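Local coordinates for protein putative alpha-L-fucosidase (Bacteroides thetaiotaomicron, PDB 4H41) that is a putative alpha-L-fucosidase, a TIM-barrel protein that probably hydrolyses fucosyl linkages of host glycans, at residues 196-204 against 213-222; 49-59 against 313-322. All coordinates share one frame; numbering follows the deposited sequence.

Interaction 1: residues 196-204 against 213-222; sequences SPWIDGKKA and REDAVSVQQH
Ile199 meets His222 and Val217 at the inner end of this contact: its CG1 approaches the imidazole obliquely, 4.1 Å from His222 CE1, while CG2 faces CG1 of Val217. Next to this apolar patch a water joins the two segments, accepting from the backbone N of Asp200 and lying in the ring plane of His222 at its ND1; the other ring nitrogen of His222 bonds Asn259. At Asp200 the chain makes an inverse gamma turn, and its carbonyl takes an almost perfectly straight bond from Val217 N, 2.9 Å from Asp200 O (N-H...O 179°). The carboxylate, with CG anti to the backbone N (chi1 -175°), is carried to Arg213, whose NH1 lies 2.6 Å from OD1 of Asp200. This donor comes from above the carboxylate plane, although OD1 sits in the guanidinium plane. OD2 pairs with Arg168, and Asp215 takes NE and NH2 of Arg213 through its OD1 and its backbone O, a side-on grip that extends the salt-bridge network. With an alanine in place of Asp200, both arginines would probably lose the carboxylate that bridges them. The methyl of Ala216 packs on the Gly201-Lys202 peptide, Ala216 CB 3.5 Å from Lys202 N. Lys202 offers its O to a weak bond from Arg213 N, while its ammonium reaches away to Asp248. Ala204 closes the type I turn that starts at Gly201, and its O receives the same NH1 of Arg213 at 3.0 Å, in the carbonyl plane and on a lone pair. Although Arg213 is less well ordered, the contact folds back on itself a beta-alpha loop of the TIM barrel, the link from strand 193-195 to helix 219-233.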
loop_
_atom_site.group_PDB
_atom_site.type_symbol
_atom_site.label_atom_id
_atom_site.label_comp_id
_atom_site.label_asym_id
_atom_site.label_seq_id
_atom_site.Cartn_x
_atom_site.Cartn_y
_atom_site.Cartn_z
ATOM N N SER B 196 -22.630 -5.758 -13.270
ATOM C CA SER B 196 -22.236 -5.215 -11.967
ATOM C C SER B 196 -21.832 -3.737 -12.129
ATOM O O SER B 196 -20.653 -3.366 -12.120
ATOM C CB SER B 196 -21.132 -6.036 -11.302
ATOM O OG SER B 196 -20.941 -5.554 -9.975
ATOM N N PRO B 197 -22.835 -2.881 -12.339
ATOM C CA PRO B 197 -22.567 -1.432 -12.452
ATOM C C PRO B 197 -22.234 -0.836 -11.078
ATOM O O PRO B 197 -22.205 -1.566 -10.095
ATOM C CB PRO B 197 -23.897 -0.887 -12.979
ATOM C CG PRO B 197 -24.928 -1.836 -12.429
ATOM C CD PRO B 197 -24.280 -3.168 -12.391
ATOM N N TRP B 198 -22.012 0.464 -11.004
ATOM C CA TRP B 198 -21.749 1.140 -9.725
ATOM C C TRP B 198 -22.714 2.324 -9.600
ATOM O O TRP B 198 -23.406 2.656 -10.555
ATOM C CB TRP B 198 -20.265 1.533 -9.568
ATOM C CG TRP B 198 -19.812 2.754 -10.306
ATOM C CD1 TRP B 198 -19.718 4.017 -9.806
ATOM C CD2 TRP B 198 -19.207 2.792 -11.605
ATOM N NE1 TRP B 198 -19.203 4.869 -10.765
ATOM C CE2 TRP B 198 -18.838 4.134 -11.860
ATOM C CE3 TRP B 198 -19.024 1.842 -12.622
ATOM C CZ2 TRP B 198 -18.340 4.548 -13.097
ATOM C CZ3 TRP B 198 -18.462 2.245 -13.819
ATOM C CH2 TRP B 198 -18.170 3.583 -14.068
ATOM N N ILE B 199 -22.844 2.866 -8.401
ATOM C CA ILE B 199 -23.720 4.002 -8.113
ATOM C C ILE B 199 -22.855 5.239 -8.188
ATOM O O ILE B 199 -21.800 5.267 -7.580
ATOM C CB ILE B 199 -24.443 3.888 -6.744
ATOM C CG1 ILE B 199 -25.243 2.561 -6.665
ATOM C CG2 ILE B 199 -25.337 5.121 -6.514
ATOM C CD1 ILE B 199 -25.670 2.172 -5.274
ATOM N N ASP B 200 -23.313 6.277 -8.862
ATOM C CA ASP B 200 -22.517 7.509 -9.038
ATOM C C ASP B 200 -22.595 8.406 -7.780
ATOM O O ASP B 200 -23.043 9.566 -7.828
ATOM C CB ASP B 200 -23.054 8.241 -10.267
ATOM C CG ASP B 200 -22.268 9.460 -10.668
ATOM O OD1 ASP B 200 -21.022 9.453 -10.485
ATOM O OD2 ASP B 200 -22.890 10.423 -11.158
ATOM N N GLY B 201 -22.143 7.842 -6.673
ATOM C CA GLY B 201 -22.230 8.470 -5.367
ATOM C C GLY B 201 -21.061 9.337 -4.981
ATOM O O GLY B 201 -20.174 9.606 -5.786
ATOM N N LYS B 202 -21.035 9.723 -3.695
ATOM C CA LYS B 202 -20.039 10.654 -3.207
ATOM C C LYS B 202 -18.621 10.132 -3.244
ATOM O O LYS B 202 -17.697 10.935 -3.196
ATOM C CB LYS B 202 -20.369 11.158 -1.796
ATOM C CG LYS B 202 -20.343 10.072 -0.716
ATOM C CD LYS B 202 -20.442 10.700 0.697
ATOM C CE LYS B 202 -21.808 11.308 0.956
ATOM N NZ LYS B 202 -22.039 11.599 2.414
ATOM N N LYS B 203 -18.423 8.811 -3.288
ATOM C CA LYS B 203 -17.081 8.244 -3.367
ATOM C C LYS B 203 -16.701 7.873 -4.810
ATOM O O LYS B 203 -15.638 7.292 -4.997
ATOM C CB LYS B 203 -16.936 7.023 -2.459
ATOM C CG LYS B 203 -17.468 7.271 -1.056
ATOM C CD LYS B 203 -17.220 6.106 -0.106
ATOM C CE LYS B 203 -18.063 6.270 1.147
ATOM N NZ LYS B 203 -17.860 5.166 2.117
ATOM N N ALA B 204 -17.533 8.205 -5.818
ATOM C CA ALA B 204 -17.210 7.929 -7.224
ATOM C C ALA B 204 -16.356 9.098 -7.714
ATOM O O ALA B 204 -16.855 9.995 -8.388
ATOM C CB ALA B 204 -18.468 7.766 -8.059
ATOM N N ARG B 213 -16.727 14.259 -3.083
ATOM C CA ARG B 213 -17.706 14.862 -3.994
ATOM C C ARG B 213 -18.903 15.449 -3.298
ATOM O O ARG B 213 -19.414 14.846 -2.360
ATOM C CB ARG B 213 -18.270 13.817 -4.970
ATOM C CG ARG B 213 -17.461 13.610 -6.201
ATOM C CD ARG B 213 -18.092 12.542 -7.059
ATOM N NE ARG B 213 -19.303 12.999 -7.748
ATOM C CZ ARG B 213 -20.006 12.257 -8.598
ATOM N NH1 ARG B 213 -19.649 11.005 -8.847
ATOM N NH2 ARG B 213 -21.081 12.756 -9.195
ATOM N N GLU B 214 -19.422 16.561 -3.846
ATOM C CA GLU B 214 -20.672 17.179 -3.401
ATOM C C GLU B 214 -21.787 17.062 -4.472
ATOM O O GLU B 214 -22.917 17.431 -4.159
ATOM C CB GLU B 214 -20.459 18.663 -3.042
ATOM C CG GLU B 214 -19.192 18.958 -2.250
ATOM C CD GLU B 214 -18.002 19.363 -3.102
ATOM O OE1 GLU B 214 -17.310 18.456 -3.620
ATOM O OE2 GLU B 214 -17.775 20.584 -3.270
ATOM N N ASP B 215 -21.491 16.567 -5.718
ATOM C CA ASP B 215 -22.503 16.430 -6.786
ATOM C C ASP B 215 -22.808 14.933 -7.082
ATOM O O ASP B 215 -22.955 14.509 -8.239
ATOM C CB ASP B 215 -22.079 17.184 -8.059
ATOM C CG ASP B 215 -20.856 16.635 -8.762
ATOM O OD1 ASP B 215 -19.984 16.044 -8.069
ATOM O OD2 ASP B 215 -20.779 16.770 -10.011
ATOM N N ALA B 216 -22.974 14.154 -6.015
ATOM C CA ALA B 216 -23.348 12.756 -6.128
ATOM C C ALA B 216 -24.738 12.683 -6.751
ATOM O O ALA B 216 -25.554 13.605 -6.575
ATOM C CB ALA B 216 -23.346 12.115 -4.750
ATOM N N VAL B 217 -25.014 11.614 -7.482
ATOM C CA VAL B 217 -26.320 11.462 -8.095
ATOM C C VAL B 217 -27.421 11.388 -7.023
ATOM O O VAL B 217 -27.241 10.768 -5.970
ATOM C CB VAL B 217 -26.340 10.225 -9.032
ATOM C CG1 VAL B 217 -26.303 8.902 -8.253
ATOM C CG2 VAL B 217 -27.556 10.269 -9.973
ATOM N N SER B 218 -28.573 11.980 -7.311
ATOM C CA SER B 218 -29.723 11.859 -6.401
ATOM C C SER B 218 -30.355 10.490 -6.601
ATOM O O SER B 218 -30.198 9.861 -7.660
ATOM C CB SER B 218 -30.744 12.955 -6.697
ATOM O OG SER B 218 -31.355 12.717 -7.954
ATOM N N VAL B 219 -31.083 10.022 -5.607
ATOM C CA VAL B 219 -31.820 8.761 -5.735
ATOM C C VAL B 219 -32.798 8.852 -6.905
ATOM O O VAL B 219 -32.939 7.902 -7.660
ATOM C CB VAL B 219 -32.600 8.430 -4.430
ATOM C CG1 VAL B 219 -33.559 7.274 -4.647
ATOM C CG2 VAL B 219 -31.649 8.107 -3.308
ATOM N N GLN B 220 -33.463 10.024 -7.061
ATOM C CA GLN B 220 -34.454 10.252 -8.104
ATOM C C GLN B 220 -33.850 10.153 -9.500
ATOM O O GLN B 220 -34.446 9.509 -10.373
ATOM C CB GLN B 220 -35.134 11.626 -7.919
ATOM C CG GLN B 220 -35.906 11.749 -6.594
ATOM C CD GLN B 220 -35.128 12.330 -5.404
ATOM O OE1 GLN B 220 -33.933 12.052 -5.172
ATOM N NE2 GLN B 220 -35.821 13.093 -4.554
ATOM N N GLN B 221 -32.691 10.776 -9.724
ATOM C CA GLN B 221 -32.031 10.734 -11.047
ATOM C C GLN B 221 -31.468 9.345 -11.332
ATOM O O GLN B 221 -31.550 8.874 -12.460
ATOM C CB GLN B 221 -30.933 11.795 -11.128
ATOM C CG GLN B 221 -30.389 12.040 -12.533
ATOM C CD GLN B 221 -31.422 12.471 -13.545
ATOM O OE1 GLN B 221 -32.416 13.142 -13.229
ATOM N NE2 GLN B 221 -31.237 12.073 -14.783
ATOM N N HIS B 222 -30.923 8.685 -10.328
ATOM C CA HIS B 222 -30.434 7.313 -10.464
ATOM C C HIS B 222 -31.587 6.407 -10.894
ATOM O O HIS B 222 -31.445 5.662 -11.834
ATOM C CB HIS B 222 -29.845 6.848 -9.133
ATOM C CG HIS B 222 -29.474 5.400 -9.086
ATOM N ND1 HIS B 222 -28.227 4.960 -9.506
ATOM C CD2 HIS B 222 -30.183 4.348 -8.621
ATOM C CE1 HIS B 222 -28.219 3.658 -9.296
ATOM N NE2 HIS B 222 -29.387 3.241 -8.776
HETATM O O HOH W 1 -25.765 5.956 -10.294
#

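Interaction 2: residues 49-59 against 313-322; sequences QNWGEKEWDLD and FSHFMSPQSA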
loop_
_atom_site.group_PDB
_atom_site.type_symbol
_atom_site.label_atom_id
_atom_site.label_comp_id
_atom_site.label_asym_id
_atom_site.label_seq_id
_atom_site.Cartn_x
_atom_site.Cartn_y
_atom_site.Cartn_z
ATOM N N GLN B 49 -1.184 -11.398 -7.152
ATOM C CA GLN B 49 -0.593 -12.171 -6.030
ATOM C C GLN B 49 0.361 -13.266 -6.504
ATOM O O GLN B 49 0.991 -13.873 -5.674
ATOM C CB GLN B 49 -1.654 -12.769 -5.114
ATOM C CG GLN B 49 -2.540 -11.671 -4.511
ATOM C CD GLN B 49 -3.226 -12.146 -3.275
ATOM O OE1 GLN B 49 -2.613 -12.229 -2.232
ATOM N NE2 GLN B 49 -4.497 -12.473 -3.363
ATOM N N ASN B 50 0.457 -13.514 -7.808
ATOM C CA ASN B 50 1.402 -14.464 -8.424
ATOM C C ASN B 50 1.117 -15.897 -7.963
ATOM O O ASN B 50 2.018 -16.717 -7.829
ATOM C CB ASN B 50 2.853 -14.046 -8.153
ATOM C CG ASN B 50 3.178 -12.838 -8.985
ATOM O OD1 ASN B 50 3.080 -12.923 -10.206
ATOM N ND2 ASN B 50 3.637 -11.748 -8.370
ATOM N N TRP B 51 -0.152 -16.199 -7.803
ATOM C CA TRP B 51 -0.573 -17.538 -7.435
ATOM C C TRP B 51 -0.553 -18.477 -8.631
ATOM O O TRP B 51 -0.791 -18.046 -9.760
ATOM C CB TRP B 51 -1.998 -17.510 -6.873
ATOM C CG TRP B 51 -2.135 -16.914 -5.521
ATOM C CD1 TRP B 51 -1.149 -16.446 -4.703
ATOM C CD2 TRP B 51 -3.366 -16.740 -4.813
ATOM N NE1 TRP B 51 -1.697 -15.955 -3.541
ATOM C CE2 TRP B 51 -3.052 -16.186 -3.554
ATOM C CE3 TRP B 51 -4.696 -17.046 -5.104
ATOM C CZ2 TRP B 51 -4.047 -15.833 -2.628
ATOM C CZ3 TRP B 51 -5.678 -16.717 -4.186
ATOM C CH2 TRP B 51 -5.341 -16.119 -2.955
ATOM N N GLY B 52 -0.265 -19.743 -8.353
ATOM C CA GLY B 52 -0.342 -20.837 -9.297
ATOM C C GLY B 52 -1.532 -21.707 -8.943
ATOM O O GLY B 52 -2.342 -21.357 -8.072
ATOM N N GLU B 53 -1.669 -22.841 -9.628
ATOM C CA GLU B 53 -2.820 -23.720 -9.397
ATOM C C GLU B 53 -2.893 -24.210 -7.947
ATOM O O GLU B 53 -3.986 -24.345 -7.421
ATOM C CB GLU B 53 -2.802 -24.914 -10.348
ATOM C CG GLU B 53 -4.104 -25.698 -10.267
ATOM C CD GLU B 53 -4.457 -26.557 -11.452
ATOM O OE1 GLU B 53 -4.169 -26.157 -12.604
ATOM O OE2 GLU B 53 -5.180 -27.553 -11.235
ATOM N N LYS B 54 -1.757 -24.452 -7.290
ATOM C CA LYS B 54 -1.780 -24.905 -5.881
ATOM C C LYS B 54 -2.460 -23.900 -4.962
ATOM O O LYS B 54 -3.309 -24.263 -4.126
ATOM C CB LYS B 54 -0.359 -25.152 -5.389
ATOM C CG LYS B 54 -0.257 -25.752 -4.006
ATOM C CD LYS B 54 1.207 -25.854 -3.573
ATOM C CE LYS B 54 1.417 -26.932 -2.552
ATOM N NZ LYS B 54 2.756 -26.845 -1.902
ATOM N N GLU B 55 -2.092 -22.634 -5.121
ATOM C CA GLU B 55 -2.661 -21.544 -4.334
ATOM C C GLU B 55 -4.129 -21.331 -4.667
ATOM O O GLU B 55 -4.947 -21.117 -3.760
ATOM C CB GLU B 55 -1.887 -20.249 -4.587
ATOM C CG GLU B 55 -0.480 -20.253 -4.008
ATOM C CD GLU B 55 0.545 -21.060 -4.773
ATOM O OE1 GLU B 55 0.388 -21.205 -6.007
ATOM O OE2 GLU B 55 1.529 -21.514 -4.152
ATOM N N TRP B 56 -4.491 -21.437 -5.950
ATOM C CA TRP B 56 -5.902 -21.246 -6.336
ATOM C C TRP B 56 -6.756 -22.377 -5.802
ATOM O O TRP B 56 -7.848 -22.124 -5.286
ATOM C CB TRP B 56 -6.045 -21.096 -7.845
ATOM C CG TRP B 56 -5.832 -19.687 -8.281
ATOM C CD1 TRP B 56 -4.780 -19.185 -8.985
ATOM C CD2 TRP B 56 -6.680 -18.579 -7.975
ATOM N NE1 TRP B 56 -4.947 -17.833 -9.177
ATOM C CE2 TRP B 56 -6.100 -17.433 -8.557
ATOM C CE3 TRP B 56 -7.847 -18.428 -7.214
ATOM C CZ2 TRP B 56 -6.652 -16.148 -8.397
ATOM C CZ3 TRP B 56 -8.441 -17.173 -7.156
ATOM C CH2 TRP B 56 -7.834 -16.053 -7.737
ATOM N N ASP B 57 -6.259 -23.609 -5.820
ATOM C CA ASP B 57 -6.984 -24.743 -5.243
ATOM C C ASP B 57 -7.249 -24.502 -3.754
ATOM O O ASP B 57 -8.373 -24.689 -3.274
ATOM C CB ASP B 57 -6.198 -26.036 -5.438
ATOM C CG ASP B 57 -6.821 -27.200 -4.693
ATOM O OD1 ASP B 57 -7.827 -27.747 -5.192
ATOM O OD2 ASP B 57 -6.375 -27.481 -3.567
ATOM N N LEU B 58 -6.236 -24.065 -3.038
ATOM C CA LEU B 58 -6.401 -23.763 -1.608
ATOM C C LEU B 58 -7.399 -22.605 -1.394
ATOM O O LEU B 58 -8.224 -22.661 -0.483
ATOM C CB LEU B 58 -5.041 -23.435 -0.999
ATOM C CG LEU B 58 -5.012 -22.983 0.460
ATOM C CD1 LEU B 58 -5.560 -24.082 1.374
ATOM C CD2 LEU B 58 -3.572 -22.609 0.895
ATOM N N ASP B 59 -7.374 -21.584 -2.261
ATOM C CA ASP B 59 -8.343 -20.499 -2.108
ATOM C C ASP B 59 -9.751 -20.970 -2.346
ATOM O O ASP B 59 -10.657 -20.539 -1.618
ATOM C CB ASP B 59 -8.054 -19.272 -3.014
ATOM C CG ASP B 59 -8.022 -18.032 -2.160
ATOM O OD1 ASP B 59 -7.401 -18.078 -1.087
ATOM O OD2 ASP B 59 -8.649 -17.021 -2.553
ATOM N N PHE B 313 -12.870 -11.955 -2.999
ATOM C CA PHE B 313 -12.444 -12.837 -1.911
ATOM C C PHE B 313 -10.937 -13.021 -1.828
ATOM O O PHE B 313 -10.376 -12.863 -0.729
ATOM C CB PHE B 313 -13.109 -14.192 -2.030
ATOM C CG PHE B 313 -12.733 -15.165 -0.952
ATOM C CD1 PHE B 313 -11.646 -16.015 -1.110
ATOM C CD2 PHE B 313 -13.490 -15.275 0.199
ATOM C CE1 PHE B 313 -11.278 -16.900 -0.100
ATOM C CE2 PHE B 313 -13.101 -16.139 1.221
ATOM C CZ PHE B 313 -12.008 -16.961 1.054
ATOM N N SER B 314 -10.296 -13.420 -2.931
ATOM C CA SER B 314 -8.866 -13.801 -2.886
ATOM C C SER B 314 -7.938 -12.730 -2.292
ATOM O O SER B 314 -6.972 -13.089 -1.632
ATOM C CB SER B 314 -8.367 -14.236 -4.243
ATOM O OG SER B 314 -9.150 -15.357 -4.646
ATOM N N HIS B 315 -8.148 -11.463 -2.615
ATOM C CA HIS B 315 -7.322 -10.399 -2.060
ATOM C C HIS B 315 -7.829 -9.886 -0.740
ATOM O O HIS B 315 -7.021 -9.478 0.126
ATOM C CB HIS B 315 -7.262 -9.205 -3.023
ATOM C CG HIS B 315 -6.378 -9.412 -4.215
ATOM N ND1 HIS B 315 -6.812 -10.096 -5.323
ATOM C CD2 HIS B 315 -5.113 -8.989 -4.441
ATOM C CE1 HIS B 315 -5.805 -10.074 -6.187
ATOM N NE2 HIS B 315 -4.787 -9.376 -5.707
ATOM N N PHE B 316 -9.154 -9.753 -0.611
ATOM C CA PHE B 316 -9.704 -8.999 0.501
ATOM C C PHE B 316 -10.363 -9.792 1.619
ATOM O O PHE B 316 -10.567 -9.203 2.672
ATOM C CB PHE B 316 -10.636 -7.915 -0.027
ATOM C CG PHE B 316 -9.894 -7.023 -1.003
ATOM C CD1 PHE B 316 -8.872 -6.194 -0.569
ATOM C CD2 PHE B 316 -10.188 -7.044 -2.360
ATOM C CE1 PHE B 316 -8.167 -5.383 -1.460
ATOM C CE2 PHE B 316 -9.490 -6.209 -3.253
ATOM C CZ PHE B 316 -8.460 -5.423 -2.799
HETATM N N MSE B 317 -10.635 -11.089 1.454
HETATM C CA MSE B 317 -11.195 -11.911 2.522
HETATM C C MSE B 317 -10.480 -13.213 2.723
HETATM O O MSE B 317 -10.861 -13.961 3.605
HETATM C CB MSE B 317 -12.683 -12.204 2.261
HETATM C CG MSE B 317 -13.496 -11.004 2.055
HETATM SE SE MSE B 317 -15.418 -11.482 1.818
HETATM C CE MSE B 317 -15.707 -12.340 3.559
ATOM N N SER B 318 -9.460 -13.515 1.960
ATOM C CA SER B 318 -8.868 -14.838 2.083
ATOM C C SER B 318 -7.814 -14.954 3.149
ATOM O O SER B 318 -6.906 -14.142 3.191
ATOM C CB SER B 318 -8.221 -15.235 0.765
ATOM O OG SER B 318 -7.516 -16.466 0.900
ATOM N N PRO B 319 -7.776 -16.078 3.887
ATOM C CA PRO B 319 -6.623 -16.342 4.773
ATOM C C PRO B 319 -5.276 -16.444 4.043
ATOM O O PRO B 319 -4.220 -16.279 4.656
ATOM C CB PRO B 319 -6.979 -17.731 5.390
ATOM C CG PRO B 319 -8.441 -17.804 5.327
ATOM C CD PRO B 319 -8.807 -17.124 4.012
ATOM N N GLN B 320 -5.299 -16.659 2.715
ATOM C CA GLN B 320 -4.093 -16.753 1.906
ATOM C C GLN B 320 -3.650 -15.423 1.317
ATOM O O GLN B 320 -2.535 -15.337 0.774
ATOM C CB GLN B 320 -4.386 -17.734 0.753
ATOM C CG GLN B 320 -3.143 -18.226 0.050
ATOM C CD GLN B 320 -3.427 -19.323 -0.949
ATOM O OE1 GLN B 320 -2.514 -20.035 -1.320
ATOM N NE2 GLN B 320 -4.664 -19.470 -1.461
ATOM N N SER B 321 -4.460 -14.375 1.432
ATOM C CA SER B 321 -4.089 -13.097 0.848
ATOM C C SER B 321 -2.792 -12.525 1.427
ATOM O O SER B 321 -2.549 -12.590 2.636
ATOM C CB SER B 321 -5.180 -12.052 1.052
ATOM O OG SER B 321 -4.782 -10.831 0.446
ATOM N N ALA B 322 -2.054 -11.801 0.562
ATOM C CA ALA B 322 -0.874 -11.020 0.973
ATOM C C ALA B 322 -1.269 -9.893 1.937
ATOM O O ALA B 322 -0.420 -9.369 2.659
ATOM C CB ALA B 322 -0.199 -10.427 -0.262
HETATM O O HOH W 2 -0.770 -14.113 -1.491
#
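Gln320 reaches across to Glu55 and Asp59 because its CG stands anti to the backbone N (chi1 -164°) and the chain beyond stays extended. Asp59, with an intermediate chi1 of -127°, turns its carboxylate toward Ser314 and Ser318. The Gln320 amide then spends both N-H groups on the helix: NE2 lies 2.8 Å from Glu55 O, which also accepts from Asp59 N, and 3.1 Å from Asp59 OD1, in the amide plane but above that of the carboxylate. Ser318 OG gives its proton to the syn lone pair of the same OD1, 2.6 Å away, and accepts from Gln320 N in an ST turn. On the other oxygen, Ser314 OG donates to Asp59 OD2 from the anti side, at 2.7 Å. Three side chains thus hold one carboxylate, whose OD2 also lies at the Phe313 ring edge.

Beside this network the Trp51 indole is sandwiched between two amides. Gln320 NE2 lies over one face toward the rim, Gln49 NE2 over the opposite one, and CZ3 packs on Ser314 CB. Gln49 also slides antiparallel past His315, its NE2 centred above the imidazole while donating to Ser314 O from above the carbonyl plane, 3.1 Å away. Its OE1 takes Ala322 N at 2.9 Å and a proton from a water that also accepts from Trp51 NE1. Outside, His315 bonds Glu312 and Pro47, and the Trp51 ring meets His328 of the second subunit edge-to-face. Segment 49-59 carries the start of the helix after strand 34-39, whereas 313-322 follows strand 307-310, so the contact joins the segments that follow the first and the last barrel strands, the seam at which a TIM barrel closes.

Overall arrangement
Both interactions belong to one eight-stranded parallel barrel and both lie on chain that follows a barrel strand, but on opposite sides of the chain's centre. Their centres are 32 Å apart and their nearest atoms about 12 Å, so they do not touch. Interaction 1 is local: it folds the link between strand 193-195, fifth in the barrel, and helix 219-233 back on itself. Interaction 2 spans most of the sequence, bringing helix 53-65 against helix 313-316 and its following turn, and interaction 1 falls in the chain between those two ends. One contact therefore shapes a single loop, while the other joins the chain after the first strand to that after the last, where the barrel closes, and borders a second subunit.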